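Long-range contacts in phage-like element PBSX protein XkdM (Bacillus subtilis, PDB 2GUJ), which is of unknown function but probably serves as a tail tube protein of the defective prophage PBSX: residues 81-86 with 108-113; 56-61 with 131-136; 23-28 with 62-67. All blocks are in the same frame, centred on the assembly; numbering follows the deposited sequence.

Interaction 1: residues 81-86 with 108-113; sequences GSDPYF and DVNFDS
At the helix-bearing side of what its family suggests is a phage-tail-tube barrel, two connecting loops meet: the loop that leads from helix 68-79 into strand 86-92, and the chain leaving strand 103-109 for the short helix 113-117. Gly81, with positive phi, closes the longer helix in a Schellman motif, and the chain then runs on to Asp83, whose carboxylate reaches the start of the next helix. Asp83 CG stands beside its own backbone N (chi1 -77°), and OD1 accepts the Ser113 N-H at 2.7 Å along a nearly straight bond, with the N-H arriving from above the carboxylate plane. The hydroxyl Ser113 OG lies 2.6 Å from Asp83 OD1 and 2.8 Å from Ser82 O, two acceptors within reach of its one proton. The N-cap residue itself, Asp112, brings OD1 to 3.7 Å from Asp83 OD2; two carboxylates so close would tend to raise each other's pKa, while the helix N terminus should offset this.

At the other end of the contact the chains pair as an antiparallel bridge between Phe86 and Val109, with a weak Phe86 N to Val109 O bond. Outside it, Asp108 CB stands over one face of the Tyr85 ring, 4.3 Å from its centroid. Inside, Phe86 packs on Met74, Leu16 and Ile116, and Phe111 also packs on Leu16 and Ile116. The two rings form a T-shaped pair, their planes 74° apart and centroids 5.0 Å apart: the edge of Phe111 is aimed at the face of Phe86, its CD1 coming within 3.5 Å of Phe86 CE1.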
ATOM      1  N   GLY B  81     -19.900  -4.795 -14.559  1.00 23.60           N
ATOM      2  CA  GLY B  81     -18.913  -5.519 -13.791  1.00 24.00           C
ATOM      3  C   GLY B  81     -17.546  -5.583 -14.408  1.00 24.15           C
ATOM      4  O   GLY B  81     -16.939  -6.650 -14.498  1.00 24.53           O
ATOM      5  N   SER B  82     -17.050  -4.439 -14.847  1.00 28.32           N
ATOM      6  CA  SER B  82     -15.726  -4.412 -15.427  1.00 27.41           C
ATOM      7  C   SER B  82     -14.949  -3.212 -14.923  1.00 27.06           C
ATOM      8  O   SER B  82     -15.526  -2.245 -14.427  1.00 26.02           O
ATOM      9  CB  SER B  82     -15.804  -4.394 -16.953  1.00 13.53           C
ATOM     10  OG  SER B  82     -15.488  -5.668 -17.487  1.00 13.19           O
ATOM     11  N   ASP B  83     -13.630  -3.307 -15.021  1.00 43.05           N
ATOM     12  CA  ASP B  83     -12.754  -2.231 -14.608  1.00 43.71           C
ATOM     13  C   ASP B  83     -12.049  -1.746 -15.851  1.00 42.57           C
ATOM     14  O   ASP B  83     -11.384  -2.515 -16.542  1.00 43.46           O
ATOM     15  CB  ASP B  83     -11.738  -2.709 -13.583  1.00 33.89           C
ATOM     16  CG  ASP B  83     -12.344  -2.866 -12.209  1.00 37.70           C
ATOM     17  OD1 ASP B  83     -13.164  -1.999 -11.829  1.00 38.14           O
ATOM     18  OD2 ASP B  83     -11.991  -3.845 -11.508  1.00 38.77           O
ATOM     19  N   PRO B  84     -12.195  -0.453 -16.155  1.00 38.53           N
ATOM     20  CA  PRO B  84     -11.594   0.198 -17.320  1.00 36.11           C
ATOM     21  C   PRO B  84     -10.124   0.543 -17.115  1.00 34.13           C
ATOM     22  O   PRO B  84      -9.639   0.572 -15.988  1.00 35.44           O
ATOM     23  CB  PRO B  84     -12.452   1.444 -17.472  1.00 41.37           C
ATOM     24  CG  PRO B  84     -12.678   1.837 -16.049  1.00 40.49           C
ATOM     25  CD  PRO B  84     -13.009   0.509 -15.384  1.00 41.85           C
ATOM     26  N   TYR B  85      -9.427   0.803 -18.214  1.00 19.87           N
ATOM     27  CA  TYR B  85      -8.022   1.169 -18.160  1.00 15.97           C
ATOM     28  C   TYR B  85      -7.838   2.649 -18.434  1.00 15.81           C
ATOM     29  O   TYR B  85      -7.965   3.089 -19.577  1.00 15.88           O
ATOM     30  CB  TYR B  85      -7.219   0.417 -19.211  1.00 12.89           C
ATOM     31  CG  TYR B  85      -6.901  -1.017 -18.898  1.00 10.06           C
ATOM     32  CD1 TYR B  85      -6.510  -1.409 -17.621  1.00 10.00           C
ATOM     33  CD2 TYR B  85      -6.924  -1.981 -19.901  1.00 10.00           C
ATOM     34  CE1 TYR B  85      -6.149  -2.731 -17.354  1.00 10.00           C
ATOM     35  CE2 TYR B  85      -6.562  -3.297 -19.641  1.00 10.00           C
ATOM     36  CZ  TYR B  85      -6.178  -3.663 -18.365  1.00 10.00           C
ATOM     37  OH  TYR B  85      -5.850  -4.965 -18.096  1.00 10.00           O
ATOM     38  N   PHE B  86      -7.537   3.423 -17.405  1.00 12.14           N
ATOM     39  CA  PHE B  86      -7.317   4.845 -17.603  1.00 13.37           C
ATOM     40  C   PHE B  86      -5.809   5.070 -17.747  1.00 12.33           C
ATOM     41  O   PHE B  86      -5.000   4.213 -17.371  1.00 14.38           O
ATOM     42  CB  PHE B  86      -7.833   5.658 -16.411  1.00 38.30           C
ATOM     43  CG  PHE B  86      -8.937   4.995 -15.641  1.00 41.79           C
ATOM     44  CD1 PHE B  86      -8.762   3.726 -15.099  1.00 44.85           C
ATOM     45  CD2 PHE B  86     -10.133   5.661 -15.405  1.00 42.43           C
ATOM     46  CE1 PHE B  86      -9.758   3.127 -14.321  1.00 45.89           C
ATOM     47  CE2 PHE B  86     -11.139   5.075 -14.626  1.00 44.88           C
ATOM     48  CZ  PHE B  86     -10.949   3.802 -14.085  1.00 44.98           C
ATOM     49  N   ASP B 108      -2.191   2.106 -18.487  1.00 11.01           N
ATOM     50  CA  ASP B 108      -3.126   1.167 -17.921  1.00 11.40           C
ATOM     51  C   ASP B 108      -3.269   1.117 -16.418  1.00 10.57           C
ATOM     52  O   ASP B 108      -3.392   0.034 -15.843  1.00 11.46           O
ATOM     53  CB  ASP B 108      -2.848  -0.224 -18.472  1.00 20.17           C
ATOM     54  CG  ASP B 108      -3.678  -0.517 -19.694  1.00 24.19           C
ATOM     55  OD1 ASP B 108      -3.838   0.384 -20.550  1.00 25.31           O
ATOM     56  OD2 ASP B 108      -4.183  -1.648 -19.791  1.00 26.75           O
ATOM     57  N   VAL B 109      -3.248   2.285 -15.779  1.00 10.00           N
ATOM     58  CA  VAL B 109      -3.465   2.335 -14.341  1.00 10.00           C
ATOM     59  C   VAL B 109      -4.889   1.794 -14.276  1.00 10.00           C
ATOM     60  O   VAL B 109      -5.657   1.995 -15.215  1.00 10.00           O
ATOM     61  CB  VAL B 109      -3.457   3.784 -13.795  1.00 10.00           C
ATOM     62  CG1 VAL B 109      -3.224   4.765 -14.934  1.00 10.00           C
ATOM     63  CG2 VAL B 109      -4.780   4.086 -13.083  1.00 10.00           C
ATOM     64  N   ASN B 110      -5.253   1.127 -13.188  1.00 10.57           N
ATOM     65  CA  ASN B 110      -6.598   0.569 -13.102  1.00 10.83           C
ATOM     66  C   ASN B 110      -7.111   0.303 -11.696  1.00 10.62           C
ATOM     67  O   ASN B 110      -6.583  -0.551 -10.995  1.00 10.00           O
ATOM     68  CB  ASN B 110      -6.626  -0.721 -13.911  1.00 17.72           C
ATOM     69  CG  ASN B 110      -7.841  -1.580 -13.614  1.00 20.64           C
ATOM     70  OD1 ASN B 110      -8.881  -1.078 -13.181  1.00 24.13           O
ATOM     71  ND2 ASN B 110      -7.725  -2.883 -13.869  1.00 20.11           N
ATOM     72  N   PHE B 111      -8.146   1.035 -11.289  1.00 10.25           N
ATOM     73  CA  PHE B 111      -8.740   0.848  -9.961  1.00 13.60           C
ATOM     74  C   PHE B 111      -9.973  -0.032 -10.035  1.00 16.57           C
ATOM     75  O   PHE B 111     -10.351  -0.513 -11.099  1.00 17.12           O
ATOM     76  CB  PHE B 111      -9.215   2.159  -9.344  1.00 12.95           C
ATOM     77  CG  PHE B 111      -8.499   3.359  -9.837  1.00 12.90           C
ATOM     78  CD1 PHE B 111      -8.765   3.876 -11.103  1.00 12.45           C
ATOM     79  CD2 PHE B 111      -7.554   3.982  -9.030  1.00 11.85           C
ATOM     80  CE1 PHE B 111      -8.093   5.009 -11.562  1.00 11.58           C
ATOM     81  CE2 PHE B 111      -6.873   5.109  -9.464  1.00 10.00           C
ATOM     82  CZ  PHE B 111      -7.136   5.633 -10.734  1.00 10.06           C
ATOM     83  N   ASP B 112     -10.600  -0.225  -8.882  1.00 22.41           N
ATOM     84  CA  ASP B 112     -11.827  -1.000  -8.800  1.00 23.83           C
ATOM     85  C   ASP B 112     -12.930   0.048  -8.940  1.00 23.37           C
ATOM     86  O   ASP B 112     -12.998   1.009  -8.169  1.00 22.38           O
ATOM     87  CB  ASP B 112     -11.911  -1.722  -7.446  1.00 25.04           C
ATOM     88  CG  ASP B 112     -13.189  -2.549  -7.288  1.00 26.09           C
ATOM     89  OD1 ASP B 112     -13.461  -3.446  -8.117  1.00 26.34           O
ATOM     90  OD2 ASP B 112     -13.932  -2.310  -6.316  1.00 27.50           O
ATOM     91  N   SER B 113     -13.770  -0.132  -9.948  1.00 20.66           N
ATOM     92  CA  SER B 113     -14.860   0.793 -10.222  1.00 22.89           C
ATOM     93  C   SER B 113     -15.555   1.240  -8.950  1.00 24.93           C
ATOM     94  O   SER B 113     -15.498   2.411  -8.575  1.00 26.06           O
ATOM     95  CB  SER B 113     -15.868   0.117 -11.132  1.00 36.16           C
ATOM     96  OG  SER B 113     -15.206  -0.456 -12.236  1.00 37.50           O
TER

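Interaction 2: residues 56-61 with 131-136; sequences NGTGTA and PFTFED
Phe132 and Phe134 both turn their rings back beneath strand 57-63, and each lies under a glycine. Their first torsions are alike (chi1 73° and 61°), with CG in the crowded position between backbone N and carbonyl carbon, and this swings both rings across to the neighbouring strand. The Phe134 ring lies face-on to Gly57, whose CA is 3.9 Å from the ring centroid in a CH-pi contact, while Thr58 O sits in the plane of the ring at its edge. The Phe132 ring presents a face to the carbonyl carbon of Gly59, offset toward the rim, and its edge to Ala61, with CE2 3.7 Å from Ala61 CB. On the other side of the ribbon the methyls of Thr58 and Thr133 lie side by side, CG2 to CG2 4.1 Å.

The backbones run antiparallel in the curled sheet of the probable barrel. Gly59 and Phe132 form a hydrogen-bonded pair, in which Phe132 N reaches Gly59 O in a long, weak bond, and Thr60 and Pro131 a non-hydrogen-bonded one. Farther along, Gly57 N donates to Phe134 O at 3.2 Å, nearly straight at the hydrogen but from above the carbonyl plane. Inward, Phe132 meets Val109, and Phe134 meets Leu106 and Ala31. Asp136, at the end of the pairing, turns away to a salt bridge with Arg46.

At Gly57 and Gly59 the aromatic faces lie directly against peptide backbone, so the seam combines ring-to-backbone contact with one good and one weak hydrogen bond.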
ATOM      1  N   ASN B  56       5.417  -2.905 -15.044  1.00 14.46           N
ATOM      2  CA  ASN B  56       4.098  -3.190 -14.495  1.00 10.00           C
ATOM      3  C   ASN B  56       4.262  -2.945 -13.014  1.00 10.00           C
ATOM      4  O   ASN B  56       5.377  -3.053 -12.506  1.00 10.00           O
ATOM      5  CB  ASN B  56       3.815  -4.654 -14.658  1.00 17.77           C
ATOM      6  CG  ASN B  56       4.849  -5.492 -13.950  1.00 16.50           C
ATOM      7  OD1 ASN B  56       4.952  -5.484 -12.716  1.00 12.95           O
ATOM      8  ND2 ASN B  56       5.649  -6.206 -14.727  1.00 17.65           N
ATOM      9  N   GLY B  57       3.171  -2.659 -12.311  1.00 10.41           N
ATOM     10  CA  GLY B  57       3.282  -2.456 -10.881  1.00 10.00           C
ATOM     11  C   GLY B  57       2.009  -2.123 -10.140  1.00 10.80           C
ATOM     12  O   GLY B  57       0.908  -2.182 -10.691  1.00 12.18           O
ATOM     13  N   THR B  58       2.159  -1.785  -8.864  1.00 10.00           N
ATOM     14  CA  THR B  58       1.013  -1.403  -8.052  1.00 10.28           C
ATOM     15  C   THR B  58       1.224   0.010  -7.563  1.00 10.00           C
ATOM     16  O   THR B  58       2.242   0.622  -7.848  1.00 10.00           O
ATOM     17  CB  THR B  58       0.840  -2.302  -6.838  1.00 21.71           C
ATOM     18  OG1 THR B  58       0.802  -3.673  -7.257  1.00 25.00           O
ATOM     19  CG2 THR B  58      -0.474  -1.962  -6.133  1.00 24.02           C
ATOM     20  N   GLY B  59       0.258   0.534  -6.830  1.00 10.44           N
ATOM     21  CA  GLY B  59       0.410   1.882  -6.340  1.00 11.99           C
ATOM     22  C   GLY B  59      -0.776   2.403  -5.566  1.00 12.57           C
ATOM     23  O   GLY B  59      -1.662   1.650  -5.148  1.00 13.01           O
ATOM     24  N   THR B  60      -0.787   3.715  -5.392  1.00 10.00           N
ATOM     25  CA  THR B  60      -1.841   4.383  -4.665  1.00 11.16           C
ATOM     26  C   THR B  60      -1.857   5.844  -5.078  1.00 12.02           C
ATOM     27  O   THR B  60      -0.846   6.388  -5.524  1.00 12.95           O
ATOM     28  CB  THR B  60      -1.600   4.280  -3.149  1.00 22.12           C
ATOM     29  OG1 THR B  60      -2.092   5.465  -2.500  1.00 24.30           O
ATOM     30  CG2 THR B  60      -0.116   4.113  -2.857  1.00 20.47           C
ATOM     31  N   ALA B  61      -3.008   6.479  -4.940  1.00 10.16           N
ATOM     32  CA  ALA B  61      -3.111   7.869  -5.305  1.00 12.10           C
ATOM     33  C   ALA B  61      -4.380   8.425  -4.720  1.00 14.02           C
ATOM     34  O   ALA B  61      -5.303   7.674  -4.413  1.00 14.40           O
ATOM     35  CB  ALA B  61      -3.130   7.996  -6.797  1.00 10.00           C
ATOM     36  N   PRO B 131      -6.253   2.511  -4.281  1.00 35.01           N
ATOM     37  CA  PRO B 131      -5.259   1.598  -4.861  1.00 34.99           C
ATOM     38  C   PRO B 131      -5.502   1.486  -6.350  1.00 33.94           C
ATOM     39  O   PRO B 131      -6.597   1.783  -6.816  1.00 36.02           O
ATOM     40  CB  PRO B 131      -5.529   0.278  -4.138  1.00 25.89           C
ATOM     41  CG  PRO B 131      -6.166   0.725  -2.819  1.00 26.03           C
ATOM     42  CD  PRO B 131      -7.103   1.804  -3.305  1.00 26.50           C
ATOM     43  N   PHE B 132      -4.494   1.075  -7.105  1.00 10.58           N
ATOM     44  CA  PHE B 132      -4.674   0.928  -8.540  1.00 10.01           C
ATOM     45  C   PHE B 132      -3.493   0.169  -9.071  1.00 10.00           C
ATOM     46  O   PHE B 132      -2.497   0.038  -8.373  1.00 10.00           O
ATOM     47  CB  PHE B 132      -4.799   2.302  -9.205  1.00 37.61           C
ATOM     48  CG  PHE B 132      -3.513   3.069  -9.273  1.00 40.36           C
ATOM     49  CD1 PHE B 132      -2.492   2.666 -10.130  1.00 40.94           C
ATOM     50  CD2 PHE B 132      -3.320   4.203  -8.487  1.00 41.86           C
ATOM     51  CE1 PHE B 132      -1.297   3.372 -10.204  1.00 42.49           C
ATOM     52  CE2 PHE B 132      -2.120   4.920  -8.555  1.00 44.05           C
ATOM     53  CZ  PHE B 132      -1.106   4.503  -9.418  1.00 42.62           C
ATOM     54  N   THR B 133      -3.573  -0.344 -10.287  1.00 13.55           N
ATOM     55  CA  THR B 133      -2.428  -1.087 -10.778  1.00 15.95           C
ATOM     56  C   THR B 133      -2.128  -0.832 -12.234  1.00 17.57           C
ATOM     57  O   THR B 133      -2.784  -1.373 -13.131  1.00 19.51           O
ATOM     58  CB  THR B 133      -2.589  -2.607 -10.589  1.00 14.78           C
ATOM     59  OG1 THR B 133      -3.565  -3.104 -11.516  1.00 16.63           O
ATOM     60  CG2 THR B 133      -3.031  -2.921  -9.170  1.00 15.98           C
ATOM     61  N   PHE B 134      -1.114  -0.010 -12.464  1.00 10.04           N
ATOM     62  CA  PHE B 134      -0.703   0.325 -13.818  1.00 10.00           C
ATOM     63  C   PHE B 134       0.027  -0.864 -14.411  1.00 10.00           C
ATOM     64  O   PHE B 134       0.468  -1.732 -13.677  1.00 10.00           O
ATOM     65  CB  PHE B 134       0.218   1.539 -13.800  1.00 14.20           C
ATOM     66  CG  PHE B 134       1.476   1.332 -13.017  1.00 13.29           C
ATOM     67  CD1 PHE B 134       1.457   1.306 -11.624  1.00 11.98           C
ATOM     68  CD2 PHE B 134       2.683   1.171 -13.676  1.00 11.72           C
ATOM     69  CE1 PHE B 134       2.623   1.126 -10.906  1.00 10.36           C
ATOM     70  CE2 PHE B 134       3.851   0.991 -12.979  1.00 10.00           C
ATOM     71  CZ  PHE B 134       3.825   0.968 -11.583  1.00 12.32           C
ATOM     72  N   GLU B 135       0.144  -0.912 -15.732  1.00 11.57           N
ATOM     73  CA  GLU B 135       0.827  -2.020 -16.390  1.00 12.82           C
ATOM     74  C   GLU B 135       2.107  -1.546 -17.045  1.00 12.93           C
ATOM     75  O   GLU B 135       2.826  -2.331 -17.656  1.00 12.59           O
ATOM     76  CB  GLU B 135      -0.078  -2.658 -17.448  1.00 27.85           C
ATOM     77  CG  GLU B 135      -0.589  -4.031 -17.091  1.00 32.86           C
ATOM     78  CD  GLU B 135      -1.251  -4.062 -15.725  1.00 37.49           C
ATOM     79  OE1 GLU B 135      -0.512  -4.204 -14.719  1.00 36.91           O
ATOM     80  OE2 GLU B 135      -2.504  -3.942 -15.658  1.00 38.49           O
ATOM     81  N   ASP B 136       2.379  -0.253 -16.934  1.00 19.75           N
ATOM     82  CA  ASP B 136       3.589   0.315 -17.504  1.00 18.78           C
ATOM     83  C   ASP B 136       3.650   1.791 -17.134  1.00 17.76           C
ATOM     84  O   ASP B 136       2.616   2.446 -17.005  1.00 19.23           O
ATOM     85  CB  ASP B 136       3.595   0.153 -19.019  1.00 11.19           C
ATOM     86  CG  ASP B 136       4.895   0.580 -19.625  1.00 12.23           C
ATOM     87  OD1 ASP B 136       5.437   1.593 -19.155  1.00 12.68           O
ATOM     88  OD2 ASP B 136       5.382  -0.073 -20.567  1.00 12.22           O
TER

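Interaction 3: residues 23-28 with 62-67; sequences MAHIKT and TFYKVT
Ile26 lays its CD1 methyl over the centre of the Phe63 ring, 3.6 Å from the centroid and only 7° off the ring normal. CG1 is anti to the backbone N (chi1 176°), which carries the branch across to residues 62-67. The same ring is met at its edge, in plane, by Ala24 CB, 3.5 Å from Phe63 CD2, so one aliphatic group lies over a face and another at an edge. Beyond these segments Phe63 also meets Phe111 and Val130, inside the probable barrel.

Away from that apolar side, Lys27 and Tyr64 lie alongside each other and point the same way. The lysine chain bends at chi2 (62°), bringing CD against Tyr64 CB at 3.4 Å and hanging NZ over the ring face, 3.8 Å from the centroid, as a cation-pi contact. Lys65 CB lies over the opposite face. The ammonium also makes a salt bridge with Glu13, so its charge is probably balanced mainly by that carboxylate, with the ring face adding to it.

Strands 21-33 and 57-63 are antiparallel neighbours in the curled sheet of this phage-tail-tube family fold, and here their pairing comes to an end. Ile26 and Phe63 make a non-hydrogen-bonded pair. The firmest rung is Thr62 N to Thr28 O, 2.9 Å long, almost straight and nearly along the C=O axis; Lys27 N to Thr62 O is a weak one. Tyr64 N appears still to reach His25 O, whose position is less certain, but His25 is the centre of an inverse gamma turn and residues 64-67 have by then left the strand. His25 NE2 bonds to Glu22. Past Lys65 the two segments separate, and at the N-cap of helix 68-79 the remaining touch is Thr67 CG2 against Met23 O, 3.8 Å apart.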
HETATM    1  N   MSE B  23     -10.905  12.689 -16.770  1.00 34.60           N
HETATM    2  CA  MSE B  23     -11.963  12.313 -15.845  1.00 36.92           C
HETATM    3  C   MSE B  23     -11.734  12.463 -14.345  1.00 37.91           C
HETATM    4  O   MSE B  23     -12.520  11.948 -13.545  1.00 39.10           O
HETATM    5  CB  MSE B  23     -12.382  10.883 -16.164  1.00 49.64           C
HETATM    6  CG  MSE B  23     -12.721  10.719 -17.623  1.00 53.90           C
HETATM    7 SE   MSE B  23     -14.124   9.453 -17.979  1.00 61.34          SE
HETATM    8  CE  MSE B  23     -15.621  10.455 -17.252  1.00 58.13           C
ATOM      9  N   ALA B  24     -10.674  13.163 -13.964  1.00 50.86           N
ATOM     10  CA  ALA B  24     -10.372  13.384 -12.555  1.00 51.81           C
ATOM     11  C   ALA B  24      -9.016  14.031 -12.389  1.00 51.99           C
ATOM     12  O   ALA B  24      -7.992  13.484 -12.800  1.00 53.49           O
ATOM     13  CB  ALA B  24     -10.413  12.078 -11.777  1.00 25.96           C
ATOM     14  N   HIS B  25      -9.014  15.214 -11.802  1.00 47.43           N
ATOM     15  CA  HIS B  25      -7.768  15.909 -11.563  1.00 47.67           C
ATOM     16  C   HIS B  25      -7.226  15.288 -10.301  1.00 44.93           C
ATOM     17  O   HIS B  25      -7.443  15.795  -9.202  1.00 45.70           O
ATOM     18  CB  HIS B  25      -8.019  17.404 -11.375  1.00 57.20           C
ATOM     19  CG  HIS B  25      -8.468  18.087 -12.626  1.00 61.36           C
ATOM     20  ND1 HIS B  25      -8.595  19.458 -12.728  1.00 63.32           N
ATOM     21  CD2 HIS B  25      -8.793  17.589 -13.843  1.00 62.58           C
ATOM     22  CE1 HIS B  25      -8.974  19.771 -13.953  1.00 64.31           C
ATOM     23  NE2 HIS B  25      -9.102  18.655 -14.652  1.00 63.96           N
ATOM     24  N   ILE B  26      -6.536  14.168 -10.471  1.00 25.17           N
ATOM     25  CA  ILE B  26      -5.956  13.447  -9.353  1.00 21.46           C
ATOM     26  C   ILE B  26      -4.697  14.116  -8.816  1.00 18.17           C
ATOM     27  O   ILE B  26      -3.780  14.441  -9.565  1.00 17.27           O
ATOM     28  CB  ILE B  26      -5.632  12.007  -9.750  1.00 31.02           C
ATOM     29  CG1 ILE B  26      -4.943  11.298  -8.588  1.00 29.94           C
ATOM     30  CG2 ILE B  26      -4.764  11.999 -11.000  1.00 31.18           C
ATOM     31  CD1 ILE B  26      -5.421   9.880  -8.386  1.00 29.95           C
ATOM     32  N   LYS B  27      -4.660  14.314  -7.506  1.00 21.09           N
ATOM     33  CA  LYS B  27      -3.515  14.957  -6.881  1.00 20.04           C
ATOM     34  C   LYS B  27      -2.389  13.982  -6.613  1.00 18.62           C
ATOM     35  O   LYS B  27      -2.122  13.096  -7.416  1.00 20.41           O
ATOM     36  CB  LYS B  27      -3.925  15.619  -5.573  1.00 35.50           C
ATOM     37  CG  LYS B  27      -3.666  17.113  -5.545  1.00 38.56           C
ATOM     38  CD  LYS B  27      -4.474  17.830  -6.612  1.00 41.48           C
ATOM     39  CE  LYS B  27      -4.442  19.325  -6.390  1.00 42.59           C
ATOM     40  NZ  LYS B  27      -5.192  20.080  -7.437  1.00 43.23           N
ATOM     41  N   THR B  28      -1.720  14.151  -5.482  1.00 24.10           N
ATOM     42  CA  THR B  28      -0.626  13.273  -5.128  1.00 20.73           C
ATOM     43  C   THR B  28      -0.925  11.814  -5.436  1.00 19.31           C
ATOM     44  O   THR B  28      -2.021  11.310  -5.175  1.00 18.81           O
ATOM     45  CB  THR B  28      -0.299  13.391  -3.644  1.00 20.91           C
ATOM     46  OG1 THR B  28       0.666  12.395  -3.291  1.00 19.59           O
ATOM     47  CG2 THR B  28      -1.566  13.180  -2.808  1.00 21.48           C
ATOM     48  N   THR B  62      -4.428   9.741  -4.562  1.00 42.92           N
ATOM     49  CA  THR B  62      -5.609  10.390  -4.015  1.00 45.24           C
ATOM     50  C   THR B  62      -6.171  11.399  -4.998  1.00 48.49           C
ATOM     51  O   THR B  62      -5.429  12.164  -5.614  1.00 49.63           O
ATOM     52  CB  THR B  62      -5.296  11.111  -2.683  1.00 24.28           C
ATOM     53  OG1 THR B  62      -3.994  11.712  -2.746  1.00 22.46           O
ATOM     54  CG2 THR B  62      -5.355  10.124  -1.530  1.00 21.59           C
ATOM     55  N   PHE B  63      -7.488  11.406  -5.148  1.00 13.94           N
ATOM     56  CA  PHE B  63      -8.106  12.333  -6.070  1.00 15.11           C
ATOM     57  C   PHE B  63      -8.402  13.682  -5.432  1.00 18.60           C
ATOM     58  O   PHE B  63      -8.625  13.781  -4.221  1.00 18.10           O
ATOM     59  CB  PHE B  63      -9.383  11.724  -6.649  1.00 26.89           C
ATOM     60  CG  PHE B  63      -9.149  10.479  -7.468  1.00 22.52           C
ATOM     61  CD1 PHE B  63      -8.755   9.284  -6.860  1.00 21.61           C
ATOM     62  CD2 PHE B  63      -9.333  10.499  -8.848  1.00 20.64           C
ATOM     63  CE1 PHE B  63      -8.551   8.126  -7.615  1.00 20.00           C
ATOM     64  CE2 PHE B  63      -9.132   9.346  -9.611  1.00 19.64           C
ATOM     65  CZ  PHE B  63      -8.739   8.154  -8.988  1.00 19.13           C
ATOM     66  N   TYR B  64      -8.374  14.716  -6.269  1.00 34.29           N
ATOM     67  CA  TYR B  64      -8.637  16.093  -5.856  1.00 40.07           C
ATOM     68  C   TYR B  64     -10.136  16.387  -5.932  1.00 41.01           C
ATOM     69  O   TYR B  64     -10.783  16.587  -4.910  1.00 40.43           O
ATOM     70  CB  TYR B  64      -7.818  17.065  -6.739  1.00 65.72           C
ATOM     71  CG  TYR B  64      -8.415  18.452  -6.945  1.00 70.00           C
ATOM     72  CD1 TYR B  64      -8.753  19.270  -5.861  1.00 70.00           C
ATOM     73  CD2 TYR B  64      -8.663  18.933  -8.234  1.00 70.00           C
ATOM     74  CE1 TYR B  64      -9.328  20.531  -6.061  1.00 70.00           C
ATOM     75  CE2 TYR B  64      -9.234  20.186  -8.441  1.00 70.00           C
ATOM     76  CZ  TYR B  64      -9.568  20.979  -7.358  1.00 70.00           C
ATOM     77  OH  TYR B  64     -10.162  22.203  -7.586  1.00 70.00           O
ATOM     78  N   LYS B  65     -10.693  16.403  -7.136  1.00 70.00           N
ATOM     79  CA  LYS B  65     -12.125  16.664  -7.293  1.00 70.00           C
ATOM     80  C   LYS B  65     -12.790  15.468  -7.972  1.00 70.00           C
ATOM     81  O   LYS B  65     -12.119  14.669  -8.624  1.00 70.00           O
ATOM     82  CB  LYS B  65     -12.355  17.927  -8.138  1.00 70.00           C
ATOM     83  CG  LYS B  65     -11.628  17.912  -9.487  1.00 70.00           C
ATOM     84  CD  LYS B  65     -12.188  18.945 -10.462  1.00 70.00           C
ATOM     85  CE  LYS B  65     -12.065  20.368  -9.927  1.00 70.00           C
ATOM     86  NZ  LYS B  65     -12.523  21.393 -10.912  1.00 70.00           N
ATOM     87  N   VAL B  66     -14.104  15.342  -7.817  1.00 20.44           N
ATOM     88  CA  VAL B  66     -14.815  14.238  -8.442  1.00 18.75           C
ATOM     89  C   VAL B  66     -16.055  14.681  -9.187  1.00 16.37           C
ATOM     90  O   VAL B  66     -17.045  15.087  -8.586  1.00 13.72           O
ATOM     91  CB  VAL B  66     -15.242  13.183  -7.426  1.00 34.63           C
ATOM     92  CG1 VAL B  66     -15.782  11.957  -8.163  1.00 33.10           C
ATOM     93  CG2 VAL B  66     -14.074  12.812  -6.547  1.00 34.18           C
ATOM     94  N   THR B  67     -15.995  14.594 -10.507  1.00 47.40           N
ATOM     95  CA  THR B  67     -17.123  14.981 -11.332  1.00 48.34           C
ATOM     96  C   THR B  67     -18.246  13.948 -11.277  1.00 48.06           C
ATOM     97  O   THR B  67     -18.034  12.766 -11.565  1.00 49.90           O
ATOM     98  CB  THR B  67     -16.700  15.169 -12.805  1.00 65.69           C
ATOM     99  OG1 THR B  67     -17.832  14.945 -13.657  1.00 67.71           O
ATOM    100  CG2 THR B  67     -15.579  14.198 -13.179  1.00 66.48           C
TER

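In the fold
From the N terminus, strand 21-33 comes first and is joined by residues 62-67 in interaction 3, closing a loop that contains helix 44-47. Before that loop closes, residues 56-61 open interaction 2, so these two contacts cross, sharing strand 57-63; Ala61 packs on Ile26 between them. The chain then passes through helix 68-79 into interaction 1, which closes over the hairpin of strands 86-92 and 103-109 and is nested inside the much longer loop of interaction 2. Interaction 3 is complete before interaction 1 begins. Phe111 joins all three, touching Phe63 and Phe132, while Asn110 O probably bonds to Thr133 N, linking the chain after strand 103-109 to the chain after strand 129-132.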